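Local coordinates for Glyoxalase/Bleomycin resistance protein/dioxygenase domain (Frankia sp., PDB 2RK0) that is of unknown substrate but, as a member of the glyoxalase/bleomycin resistance/dioxygenase superfamily, probably binds or transforms a small molecule, at residues A113-D116 with I120-E123; F66-T69 with L73-L76; D15-C20 with L32-G37. All coordinates share one frame; numbering follows the deposited sequence.

Followed from the N terminus, the contacts lie in series, and none nests in or crosses another. Contact 3 comes first: it closes the link from helix 16-27 to strand 30-36 within the N-terminal module. Contact 2 closes a short turn where the chain enters strand 72-80, the first strand of the C-terminal module. Contact 1 closes the hairpin of strands 109-115 and 121-127 in that module's sheet. Contacts 1 and 2 touch, because strands 72-80 and 121-127 are parallel neighbours: Glu-123 N lies 2.9 Å from Leu-76 O, a probable hydrogen bond. Both reach the second subunit, whereas no other chain of the assembly touches contact 3, whose centre lies about 19 Å from that of contact 1.

Contact 1: residues A113-D116 with I120-E123; sequences AFRD and IALE
The ring of Phe-114 leans across the hairpin and lays one face over Leu-122. Leu-122 CB stands 3.9 Å from the ring centroid, only 18° off the normal, which makes a CH-pi contact, while Leu-122 CD1 reaches Phe-114 CE1 at 3.6 Å. The ring comes this way because chi1 of 58° sets CG between the backbone N and the carbonyl carbon, tipping it toward the partner strand. A large aromatic and a branched aliphatic suit this buried face, which Trp-22 and Tyr-23 of helix 16-27 help to cover. Beneath them the two backbones pair: Phe-114 N gives a nearly straight bond to Leu-122 O (3.0 Å), and Leu-122 N returns one to Phe-114 O (2.9 Å).

On the other face Arg-115 bends at chi2 (-77°) and spreads its guanidinium over Ala-121, whose CB meets NH1 at 3.9 Å. The small methyl lets the flat group lie close, and NH1 finds its hydrogen bond at Asn-119 O. Where the strands part, Asp-116 N bonds to Ile-120 O (3.2 Å). Asp-116 OD1 in turn accepts Ile-120 N at 2.9 Å, from above the carboxylate plane, and also takes Asp-118 N, forming an Asx turn. Its OD2 accepts a bond with Tyr-23 OH, so both oxygens of this buried carboxylate have partners, and aspartate is well suited to fix the loop. The whole is an antiparallel beta hairpin whose short connection is held by an aspartate, and it forms the last two strands of a beta-alpha-beta-beta-beta module of the vicinal oxygen chelate fold.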
loop_
_atom_site.group_PDB
_atom_site.type_symbol
_atom_site.label_atom_id
_atom_site.label_comp_id
_atom_site.label_asym_id
_atom_site.label_seq_id
_atom_site.Cartn_x
_atom_site.Cartn_y
_atom_site.Cartn_z
ATOM N N ALA A 113 -6.687 -0.770 14.101
ATOM C CA ALA A 113 -6.774 0.246 13.061
ATOM C C ALA A 113 -6.260 1.575 13.595
ATOM O O ALA A 113 -6.667 2.024 14.671
ATOM C CB ALA A 113 -8.228 0.379 12.582
ATOM N N PHE A 114 -5.353 2.203 12.850
ATOM C CA PHE A 114 -4.786 3.475 13.279
ATOM C C PHE A 114 -4.438 4.381 12.098
ATOM O O PHE A 114 -4.482 3.964 10.936
ATOM C CB PHE A 114 -3.554 3.219 14.164
ATOM C CG PHE A 114 -2.465 2.408 13.494
ATOM C CD1 PHE A 114 -1.294 3.024 13.049
ATOM C CD2 PHE A 114 -2.601 1.031 13.325
ATOM C CE1 PHE A 114 -0.263 2.283 12.450
ATOM C CE2 PHE A 114 -1.581 0.273 12.725
ATOM C CZ PHE A 114 -0.411 0.902 12.288
ATOM N N ARG A 115 -4.099 5.628 12.402
ATOM C CA ARG A 115 -3.766 6.597 11.366
ATOM C C ARG A 115 -2.395 7.197 11.621
ATOM O O ARG A 115 -1.969 7.306 12.765
ATOM C CB ARG A 115 -4.789 7.732 11.365
ATOM C CG ARG A 115 -6.226 7.284 11.285
ATOM C CD ARG A 115 -6.590 6.874 9.887
ATOM N NE ARG A 115 -8.005 6.539 9.787
ATOM C CZ ARG A 115 -8.785 6.911 8.777
ATOM N NH1 ARG A 115 -8.277 7.635 7.786
ATOM N NH2 ARG A 115 -10.066 6.555 8.754
ATOM N N ASP A 116 -1.701 7.593 10.563
ATOM C CA ASP A 116 -0.402 8.203 10.768
ATOM C C ASP A 116 -0.597 9.707 10.881
ATOM O O ASP A 116 -1.736 10.181 10.928
ATOM C CB ASP A 116 0.570 7.841 9.638
ATOM C CG ASP A 116 0.242 8.516 8.314
ATOM O OD1 ASP A 116 -0.746 9.283 8.209
ATOM O OD2 ASP A 116 1.008 8.264 7.365
ATOM N N ILE A 120 -3.401 8.911 7.222
ATOM C CA ILE A 120 -3.446 7.805 6.275
ATOM C C ILE A 120 -3.890 6.566 7.055
ATOM O O ILE A 120 -3.391 6.304 8.155
ATOM C CB ILE A 120 -2.066 7.585 5.639
ATOM C CG1 ILE A 120 -1.681 8.843 4.847
ATOM C CG2 ILE A 120 -2.077 6.317 4.777
ATOM C CD1 ILE A 120 -0.298 8.795 4.212
ATOM N N ALA A 121 -4.839 5.821 6.495
ATOM C CA ALA A 121 -5.371 4.639 7.156
ATOM C C ALA A 121 -4.464 3.413 7.111
ATOM O O ALA A 121 -4.154 2.895 6.038
ATOM C CB ALA A 121 -6.741 4.291 6.578
ATOM N N LEU A 122 -4.066 2.953 8.297
ATOM C CA LEU A 122 -3.203 1.789 8.459
ATOM C C LEU A 122 -3.851 0.768 9.395
ATOM O O LEU A 122 -4.756 1.099 10.171
ATOM C CB LEU A 122 -1.861 2.214 9.059
ATOM C CG LEU A 122 -1.097 3.314 8.326
ATOM C CD1 LEU A 122 0.139 3.707 9.147
ATOM C CD2 LEU A 122 -0.708 2.818 6.935
ATOM N N GLU A 123 -3.380 -0.474 9.310
ATOM C CA GLU A 123 -3.883 -1.556 10.144
ATOM C C GLU A 123 -2.762 -2.538 10.477
ATOM O O GLU A 123 -1.788 -2.667 9.730
ATOM C CB GLU A 123 -4.986 -2.352 9.433
ATOM C CG GLU A 123 -6.215 -1.578 9.014
ATOM C CD GLU A 123 -7.333 -2.505 8.541
ATOM O OE1 GLU A 123 -7.024 -3.568 7.964
ATOM O OE2 GLU A 123 -8.516 -2.165 8.736
#

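Contact 2: residues F66-T69 with L73-L76; sequences FDET and LDHL
Asp-74 O is met by a water and by the ring edge of Phe-66. The water donates to Asp-74 O at 2.9 Å and to Glu-68 OE1 at 3.0 Å, bridging the two segments. Phe-66 CZ lies 3.5 Å from Asp-74 O, which is near the ring plane; the neighbouring CE1 is 3.4 Å from Leu-73 O. Polarised ring C-H groups make an aromatic edge a tolerable neighbour for carbonyl oxygens. The ring is brought here with CG anti to the backbone N (chi1 171°), and its further surroundings include Ile-120 and Ala-121.

Glu-68 touches with its aliphatic part, CB lying 3.7 Å from Asp-74 OD2. Its chain then bends at chi2, carrying the carboxylate off to the water, with Arg-115 as a long, weak ionic partner. This leaves Glu-68 OE1 5.6 Å from Asp-74 OD2 and probably limits their repulsion. The charge of Asp-74 is answered elsewhere: OD1 meets Arg-56 and Ser-10, and OD2 meets His-58, all of the second subunit. An aspartate is apt where a buried carboxylate must serve several donors across an interface.

The loop is shaped from within by Asp-67 OD1, which accepts both Thr-69 OG1 (2.6 Å) and Thr-69 N (2.9 Å) from the same face of its carboxylate. That is an Asx turn, reinforced by the threonine hydroxyl. It precedes the corner at Asp-74, beyond which His-75 and Leu-76 pair antiparallel with a strand of the second subunit, and the sheet runs on into it. Strand 72-80 is an edge strand of one of the paired beta-alpha-beta-beta-beta modules of the glyoxalase (vicinal oxygen chelate) fold.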
loop_
_atom_site.group_PDB
_atom_site.type_symbol
_atom_site.label_atom_id
_atom_site.label_comp_id
_atom_site.label_asym_id
_atom_site.label_seq_id
_atom_site.Cartn_x
_atom_site.Cartn_y
_atom_site.Cartn_z
ATOM N N PHE A 66 -5.813 13.329 3.184
ATOM C CA PHE A 66 -5.969 11.923 2.837
ATOM C C PHE A 66 -7.481 11.727 2.753
ATOM O O PHE A 66 -8.221 12.136 3.651
ATOM C CB PHE A 66 -5.416 10.997 3.914
ATOM C CG PHE A 66 -5.764 9.555 3.686
ATOM C CD1 PHE A 66 -5.150 8.834 2.669
ATOM C CD2 PHE A 66 -6.752 8.939 4.449
ATOM C CE1 PHE A 66 -5.515 7.518 2.408
ATOM C CE2 PHE A 66 -7.128 7.622 4.198
ATOM C CZ PHE A 66 -6.506 6.909 3.173
ATOM N N ASP A 67 -7.938 11.109 1.673
ATOM C CA ASP A 67 -9.358 10.881 1.485
ATOM C C ASP A 67 -9.553 9.531 0.807
ATOM O O ASP A 67 -9.413 9.426 -0.411
ATOM C CB ASP A 67 -9.936 12.002 0.614
ATOM C CG ASP A 67 -11.438 11.891 0.430
ATOM O OD1 ASP A 67 -12.019 10.832 0.761
ATOM O OD2 ASP A 67 -12.038 12.866 -0.065
ATOM N N GLU A 68 -9.893 8.506 1.588
ATOM C CA GLU A 68 -10.092 7.167 1.043
ATOM C C GLU A 68 -11.116 7.056 -0.079
ATOM O O GLU A 68 -11.150 6.040 -0.768
ATOM C CB GLU A 68 -10.469 6.165 2.145
ATOM C CG GLU A 68 -11.614 6.611 3.033
ATOM C CD GLU A 68 -11.111 7.308 4.280
ATOM O OE1 GLU A 68 -10.690 6.610 5.237
ATOM O OE2 GLU A 68 -11.120 8.557 4.293
ATOM N N THR A 69 -11.959 8.071 -0.268
ATOM C CA THR A 69 -12.952 8.007 -1.340
ATOM C C THR A 69 -12.345 8.402 -2.692
ATOM O O THR A 69 -13.021 8.343 -3.718
ATOM C CB THR A 69 -14.172 8.922 -1.069
ATOM O OG1 THR A 69 -13.753 10.294 -1.063
ATOM C CG2 THR A 69 -14.825 8.570 0.272
ATOM N N LEU A 73 -4.763 4.914 -2.309
ATOM C CA LEU A 73 -4.812 4.036 -1.141
ATOM C C LEU A 73 -6.100 4.150 -0.313
ATOM O O LEU A 73 -6.520 5.248 0.042
ATOM C CB LEU A 73 -3.616 4.328 -0.224
ATOM C CG LEU A 73 -3.457 3.446 1.023
ATOM C CD1 LEU A 73 -3.150 2.012 0.620
ATOM C CD2 LEU A 73 -2.333 3.986 1.898
ATOM N N ASP A 74 -6.722 3.009 -0.026
ATOM C CA ASP A 74 -7.916 2.956 0.816
ATOM C C ASP A 74 -7.310 2.785 2.220
ATOM O O ASP A 74 -7.584 3.569 3.137
ATOM C CB ASP A 74 -8.788 1.754 0.427
ATOM C CG ASP A 74 -9.998 1.577 1.340
ATOM O OD1 ASP A 74 -10.148 0.480 1.922
ATOM O OD2 ASP A 74 -10.800 2.529 1.470
ATOM N N HIS A 75 -6.468 1.766 2.373
ATOM C CA HIS A 75 -5.742 1.528 3.619
ATOM C C HIS A 75 -4.656 0.467 3.431
ATOM O O HIS A 75 -4.739 -0.353 2.520
ATOM C CB HIS A 75 -6.690 1.135 4.766
ATOM C CG HIS A 75 -7.339 -0.200 4.598
ATOM N ND1 HIS A 75 -6.710 -1.381 4.925
ATOM C CD2 HIS A 75 -8.576 -0.537 4.161
ATOM C CE1 HIS A 75 -7.535 -2.391 4.702
ATOM N NE2 HIS A 75 -8.672 -1.905 4.238
ATOM N N LEU A 76 -3.631 0.513 4.283
ATOM C CA LEU A 76 -2.515 -0.429 4.223
ATOM C C LEU A 76 -2.485 -1.289 5.491
ATOM O O LEU A 76 -2.409 -0.768 6.597
ATOM C CB LEU A 76 -1.200 0.340 4.084
ATOM C CG LEU A 76 0.097 -0.466 4.013
ATOM C CD1 LEU A 76 0.041 -1.466 2.859
ATOM C CD2 LEU A 76 1.259 0.496 3.836
HETATM O O HOH W 1 -9.875 3.760 4.826
#

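Contact 3: residues D15-C20 with L32-G37; sequences DLDISC and LVRGRG
Arg-34 sends its side chain from the strand to the start of helix 16-27, meeting Leu-16, Asp-17 and Cys-20 there. From CB, which points at the helix, the chain runs out through CG and CD, its length spanning much of the gap between segment axes 12.0 Å apart, and a bend at chi3 (57°) turns the guanidinium toward Asp-17. Past NE and CZ the guanidinium divides its contacts. NH1 takes the polar one: it bonds Asp-17 OD1 at 2.7 Å and 169°, a salt bridge in which the carboxylate and guanidinium planes are only 10° apart and the acceptor lies at the guanidinium edge. Leu-16 CD2 lies near the same nitrogen, 4.3 Å from NH1. NH2 comes to Cys-20 SG at 3.3 Å and also forms a salt bridge with Glu-31. The carboxylates of Asp-17 and Glu-31 probably balance its charge and fix the rotation of the guanidinium plane, and arginine has the length and the donors to serve both.

Asp-15 caps the helix, its OD1 accepting Ile-18 N at 3.0 Å. The helix rests on the N-terminal sheet, Leu-16 and Cys-20 packing on Ala-43 and Leu-55 of strands 40-46 and 52-58, while Arg-34 joins it to an edge strand, 30-36, of the same sheet.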
loop_
_atom_site.group_PDB
_atom_site.type_symbol
_atom_site.label_atom_id
_atom_site.label_comp_id
_atom_site.label_asym_id
_atom_site.label_seq_id
_atom_site.Cartn_x
_atom_site.Cartn_y
_atom_site.Cartn_z
ATOM N N ASP A 15 4.413 16.736 5.622
ATOM C CA ASP A 15 5.678 17.148 6.204
ATOM C C ASP A 15 6.602 15.946 6.403
ATOM O O ASP A 15 6.388 15.120 7.295
ATOM C CB ASP A 15 5.428 17.843 7.542
ATOM C CG ASP A 15 6.687 18.460 8.116
ATOM O OD1 ASP A 15 7.694 17.739 8.256
ATOM O OD2 ASP A 15 6.670 19.666 8.428
ATOM N N LEU A 16 7.635 15.863 5.572
ATOM C CA LEU A 16 8.587 14.761 5.623
ATOM C C LEU A 16 9.179 14.481 7.005
ATOM O O LEU A 16 9.139 13.344 7.487
ATOM C CB LEU A 16 9.722 15.002 4.626
ATOM C CG LEU A 16 10.758 13.874 4.549
ATOM C CD1 LEU A 16 10.068 12.563 4.206
ATOM C CD2 LEU A 16 11.814 14.216 3.508
ATOM N N ASP A 17 9.732 15.507 7.642
ATOM C CA ASP A 17 10.339 15.330 8.959
ATOM C C ASP A 17 9.357 14.813 9.996
ATOM O O ASP A 17 9.689 13.944 10.794
ATOM C CB ASP A 17 10.951 16.640 9.451
ATOM C CG ASP A 17 12.053 17.133 8.547
ATOM O OD1 ASP A 17 12.890 16.305 8.134
ATOM O OD2 ASP A 17 12.084 18.347 8.257
ATOM N N ILE A 18 8.148 15.356 9.989
ATOM C CA ILE A 18 7.144 14.926 10.953
ATOM C C ILE A 18 6.829 13.448 10.755
ATOM O O ILE A 18 6.723 12.695 11.722
ATOM C CB ILE A 18 5.855 15.773 10.833
ATOM C CG1 ILE A 18 6.141 17.200 11.321
ATOM C CG2 ILE A 18 4.727 15.150 11.656
ATOM C CD1 ILE A 18 4.925 18.095 11.389
ATOM N N SER A 19 6.701 13.031 9.501
ATOM C CA SER A 19 6.398 11.634 9.188
ATOM C C SER A 19 7.540 10.679 9.542
ATOM O O SER A 19 7.306 9.576 10.040
ATOM C CB SER A 19 6.047 11.504 7.707
ATOM O OG SER A 19 4.825 12.158 7.429
ATOM N N CYS A 20 8.772 11.101 9.282
ATOM C CA CYS A 20 9.924 10.266 9.590
ATOM C C CYS A 20 9.924 9.946 11.070
ATOM O O CYS A 20 10.113 8.801 11.462
ATOM C CB CYS A 20 11.222 10.979 9.216
ATOM S SG CYS A 20 11.504 11.085 7.441
ATOM N N LEU A 32 17.035 4.917 5.897
ATOM C CA LEU A 32 18.298 4.493 5.304
ATOM C C LEU A 32 18.932 5.615 4.490
ATOM O O LEU A 32 20.150 5.672 4.339
ATOM C CB LEU A 32 18.095 3.271 4.406
ATOM C CG LEU A 32 17.637 1.970 5.069
ATOM C CD1 LEU A 32 17.785 0.835 4.076
ATOM C CD2 LEU A 32 18.470 1.688 6.310
ATOM N N VAL A 33 18.100 6.506 3.965
ATOM C CA VAL A 33 18.603 7.617 3.172
ATOM C C VAL A 33 17.476 8.556 2.792
ATOM O O VAL A 33 16.370 8.119 2.487
ATOM C CB VAL A 33 19.290 7.123 1.875
ATOM C CG1 VAL A 33 18.312 6.306 1.034
ATOM C CG2 VAL A 33 19.807 8.310 1.079
ATOM N N ARG A 34 17.749 9.854 2.839
ATOM C CA ARG A 34 16.743 10.821 2.455
ATOM C C ARG A 34 17.355 11.697 1.383
ATOM O O ARG A 34 18.553 11.990 1.408
ATOM C CB ARG A 34 16.277 11.659 3.647
ATOM C CG ARG A 34 17.316 12.569 4.257
ATOM C CD ARG A 34 16.617 13.574 5.149
ATOM N NE ARG A 34 15.814 12.916 6.175
ATOM C CZ ARG A 34 14.875 13.525 6.893
ATOM N NH1 ARG A 34 14.613 14.812 6.692
ATOM N NH2 ARG A 34 14.208 12.852 7.821
ATOM N N GLY A 35 16.538 12.105 0.426
ATOM C CA GLY A 35 17.066 12.923 -0.636
ATOM C C GLY A 35 16.089 13.907 -1.223
ATOM O O GLY A 35 15.043 14.221 -0.648
ATOM N N ARG A 36 16.448 14.387 -2.402
ATOM C CA ARG A 36 15.653 15.360 -3.114
ATOM C C ARG A 36 15.347 14.830 -4.505
ATOM O O ARG A 36 16.209 14.252 -5.168
ATOM C CB ARG A 36 16.439 16.669 -3.192
ATOM C CG ARG A 36 15.766 17.775 -3.955
ATOM C CD ARG A 36 14.498 18.235 -3.274
ATOM N NE ARG A 36 13.790 19.175 -4.128
ATOM C CZ ARG A 36 12.583 19.664 -3.875
ATOM N NH1 ARG A 36 11.930 19.305 -2.778
ATOM N NH2 ARG A 36 12.032 20.517 -4.724
ATOM N N GLY A 37 14.102 14.998 -4.928
ATOM C CA GLY A 37 13.705 14.562 -6.250
ATOM C C GLY A 37 13.454 15.823 -7.046
ATOM O O GLY A 37 13.846 16.910 -6.618
#